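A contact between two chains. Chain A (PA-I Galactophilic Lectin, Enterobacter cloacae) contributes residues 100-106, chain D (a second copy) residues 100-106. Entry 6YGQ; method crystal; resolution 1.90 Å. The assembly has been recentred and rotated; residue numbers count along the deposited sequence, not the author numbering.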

# COMPACT_ATOMS: atom_id res chain seq x y z
N GLY A 100 -1.28 -7.69 -1.97
CA GLY A 100 -0.38 -6.54 -2.01
C GLY A 100 -0.88 -5.42 -1.11
O GLY A 100 -1.53 -5.65 -0.09
N ASN A 101 -0.56 -4.18 -1.52
CA ASN A 101 -1.02 -3.02 -0.77
C ASN A 101 -2.54 -2.89 -0.80
O ASN A 101 -3.13 -2.33 0.13
N HIS A 102 -3.17 -3.33 -1.88
CA HIS A 102 -4.60 -3.11 -2.03
C HIS A 102 -5.15 -4.01 -3.12
O HIS A 102 -4.51 -4.23 -4.15
N LYS A 103 -6.35 -4.53 -2.87
CA LYS A 103 -7.14 -5.23 -3.87
C LYS A 103 -8.50 -4.55 -3.91
O LYS A 103 -9.32 -4.73 -3.00
N TYR A 104 -8.74 -3.76 -4.95
CA TYR A 104 -9.87 -2.84 -5.00
C TYR A 104 -11.02 -3.45 -5.78
O TYR A 104 -10.84 -3.89 -6.92
N ARG A 105 -12.20 -3.46 -5.17
CA ARG A 105 -13.43 -3.95 -5.79
C ARG A 105 -13.21 -5.34 -6.38
O ARG A 105 -13.42 -5.60 -7.57
N TRP A 106 -12.79 -6.25 -5.51
CA TRP A 106 -12.53 -7.63 -5.89
C TRP A 106 -13.84 -8.41 -5.89
O TRP A 106 -14.51 -8.50 -4.87
N GLY D 100 0.05 7.64 1.49
CA GLY D 100 0.61 6.33 1.74
C GLY D 100 0.18 5.35 0.66
O GLY D 100 0.01 5.71 -0.51
N ASN D 101 0.03 4.09 1.06
CA ASN D 101 -0.40 3.06 0.13
C ASN D 101 -1.83 3.27 -0.35
O ASN D 101 -2.20 2.76 -1.41
N HIS D 102 -2.65 3.96 0.43
CA HIS D 102 -4.07 4.06 0.11
C HIS D 102 -4.73 5.11 0.98
O HIS D 102 -4.44 5.22 2.18
N LYS D 103 -5.61 5.90 0.37
CA LYS D 103 -6.51 6.81 1.07
C LYS D 103 -7.91 6.46 0.56
O LYS D 103 -8.30 6.87 -0.54
N TYR D 104 -8.65 5.69 1.35
CA TYR D 104 -9.90 5.09 0.92
C TYR D 104 -11.09 5.96 1.29
O TYR D 104 -11.22 6.38 2.45
N ARG D 105 -11.95 6.23 0.31
CA ARG D 105 -13.19 6.99 0.50
C ARG D 105 -12.92 8.30 1.23
O ARG D 105 -13.53 8.62 2.26
N TRP D 106 -12.01 9.08 0.66
CA TRP D 106 -11.64 10.38 1.21
C TRP D 106 -12.69 11.41 0.82
O TRP D 106 -12.91 11.66 -0.37

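Two copies of the same stretch meet like with like, burying 248 Å² in all, and no direct hydrogen bond crosses between them. The backbones lie closest where the CA atoms of Asn101(A) and Asn101(D) are 6.2 Å apart, and diverge to 9.9 Å between the CA atoms of Tyr104(A) and Tyr104(D). The two asparagines cover the most surface. Both point toward the partner in the m rotamer (chi1 -66° and -62°), bringing ND2 of Asn101(A) to 3.6 Å from OD1 of Asn101(D). Water 1 bridges them, donating to OD1 of Asn101(A) and to OD1 of Asn101(D), each at 3.0 Å; with both its protons so used, it ties together two acceptors that could not bond each other. His102(A) and His102(D) follow, also directed toward the other chain, with chi1 p: CD2 of His102(A) lies 3.7 Å from O of Asn101(D), and CD2 of His102(D) 4.1 Å from O of Asn101(A). Tyr104(A) and Tyr104(D), t and sideways at CB, reach across so that CE1 of Tyr104(A) meets CE1 of Tyr104(D) edge to edge at 4.3 Å. Arg105(D) NE donates to Tyr104(D) OH at 2.9 Å; the equivalent bond from Arg105(A) NE to Tyr104(A) OH, 3.3 Å, is weak. The like-charged guanidinium groups approach to 4.1 Å between NH2 of Arg105(A) and NH2 of Arg105(D).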

# COMPACT_ATOMS: atom_id res chain seq x y z
CB ASN A 101 -0.42 -1.73 -1.33
CG ASN A 101 1.07 -1.64 -1.16
OD1 ASN A 101 1.68 -2.42 -0.43
ND2 ASN A 101 1.68 -0.66 -1.83
CB HIS A 102 -4.89 -1.64 -2.37
CG HIS A 102 -4.01 -1.07 -3.44
ND1 HIS A 102 -4.24 -1.27 -4.78
CD2 HIS A 102 -2.91 -0.28 -3.36
CE1 HIS A 102 -3.31 -0.65 -5.48
NE2 HIS A 102 -2.49 -0.04 -4.64
CB LYS A 103 -7.28 -6.72 -3.55
CG LYS A 103 -7.52 -7.56 -4.77
CD LYS A 103 -7.66 -9.03 -4.42
CE LYS A 103 -6.99 -9.92 -5.46
NZ LYS A 103 -7.53 -9.73 -6.84
CB TYR A 104 -9.42 -1.52 -5.63
CG TYR A 104 -10.46 -0.43 -5.68
CD1 TYR A 104 -10.92 0.18 -4.53
CD2 TYR A 104 -10.97 -0.00 -6.90
CE1 TYR A 104 -11.87 1.19 -4.58
CE2 TYR A 104 -11.92 1.00 -6.97
CZ TYR A 104 -12.36 1.59 -5.80
OH TYR A 104 -13.30 2.59 -5.86
CB ARG A 105 -13.93 -2.97 -6.85
CG ARG A 105 -14.42 -1.66 -6.27
CD ARG A 105 -15.12 -0.81 -7.32
NE ARG A 105 -15.66 0.41 -6.71
CZ ARG A 105 -16.81 0.47 -6.05
NH1 ARG A 105 -17.56 -0.61 -5.91
NH2 ARG A 105 -17.20 1.62 -5.52
CB TRP A 106 -11.54 -8.26 -4.90
CG TRP A 106 -11.19 -9.68 -5.18
CD1 TRP A 106 -11.14 -10.30 -6.40
CD2 TRP A 106 -10.81 -10.68 -4.22
NE1 TRP A 106 -10.76 -11.61 -6.25
CE2 TRP A 106 -10.56 -11.87 -4.92
CE3 TRP A 106 -10.68 -10.67 -2.83
CZ2 TRP A 106 -10.17 -13.04 -4.29
CZ3 TRP A 106 -10.29 -11.84 -2.20
CH2 TRP A 106 -10.04 -13.01 -2.92
CB ASN D 101 -0.33 1.66 0.76
CG ASN D 101 1.07 1.27 1.18
OD1 ASN D 101 2.06 1.82 0.71
ND2 ASN D 101 1.16 0.27 2.06
CB HIS D 102 -4.77 2.70 0.31
CG HIS D 102 -4.60 2.13 1.68
ND1 HIS D 102 -5.37 2.52 2.75
CD2 HIS D 102 -3.75 1.19 2.16
CE1 HIS D 102 -5.01 1.85 3.83
NE2 HIS D 102 -4.02 1.04 3.50
CB LYS D 103 -6.16 8.27 0.81
CG LYS D 103 -6.72 9.23 1.86
CD LYS D 103 -6.16 10.63 1.70
CE LYS D 103 -6.46 11.49 2.93
NZ LYS D 103 -5.57 11.15 4.08
CB TYR D 104 -10.04 3.69 1.54
CG TYR D 104 -11.32 2.96 1.19
CD1 TYR D 104 -11.50 2.40 -0.07
CD2 TYR D 104 -12.34 2.82 2.12
CE1 TYR D 104 -12.66 1.73 -0.39
CE2 TYR D 104 -13.51 2.15 1.81
CZ TYR D 104 -13.66 1.61 0.55
OH TYR D 104 -14.82 0.94 0.23
CB ARG D 105 -14.23 6.14 1.23
CG ARG D 105 -14.81 5.05 0.35
CD ARG D 105 -15.97 4.32 1.02
NE ARG D 105 -16.48 3.26 0.15
CZ ARG D 105 -17.37 3.45 -0.82
NH1 ARG D 105 -17.86 4.66 -1.05
NH2 ARG D 105 -17.77 2.42 -1.56
CB TRP D 106 -10.27 10.79 0.69
CG TRP D 106 -9.75 12.08 1.24
CD1 TRP D 106 -10.06 12.65 2.44
CD2 TRP D 106 -8.81 12.96 0.62
NE1 TRP D 106 -9.38 13.83 2.60
CE2 TRP D 106 -8.61 14.05 1.49
CE3 TRP D 106 -8.12 12.94 -0.60
CZ2 TRP D 106 -7.74 15.10 1.19
CZ3 TRP D 106 -7.27 13.99 -0.90
CH2 TRP D 106 -7.09 15.05 -0.01
O HOH W 1 3.87 -0.52 0.47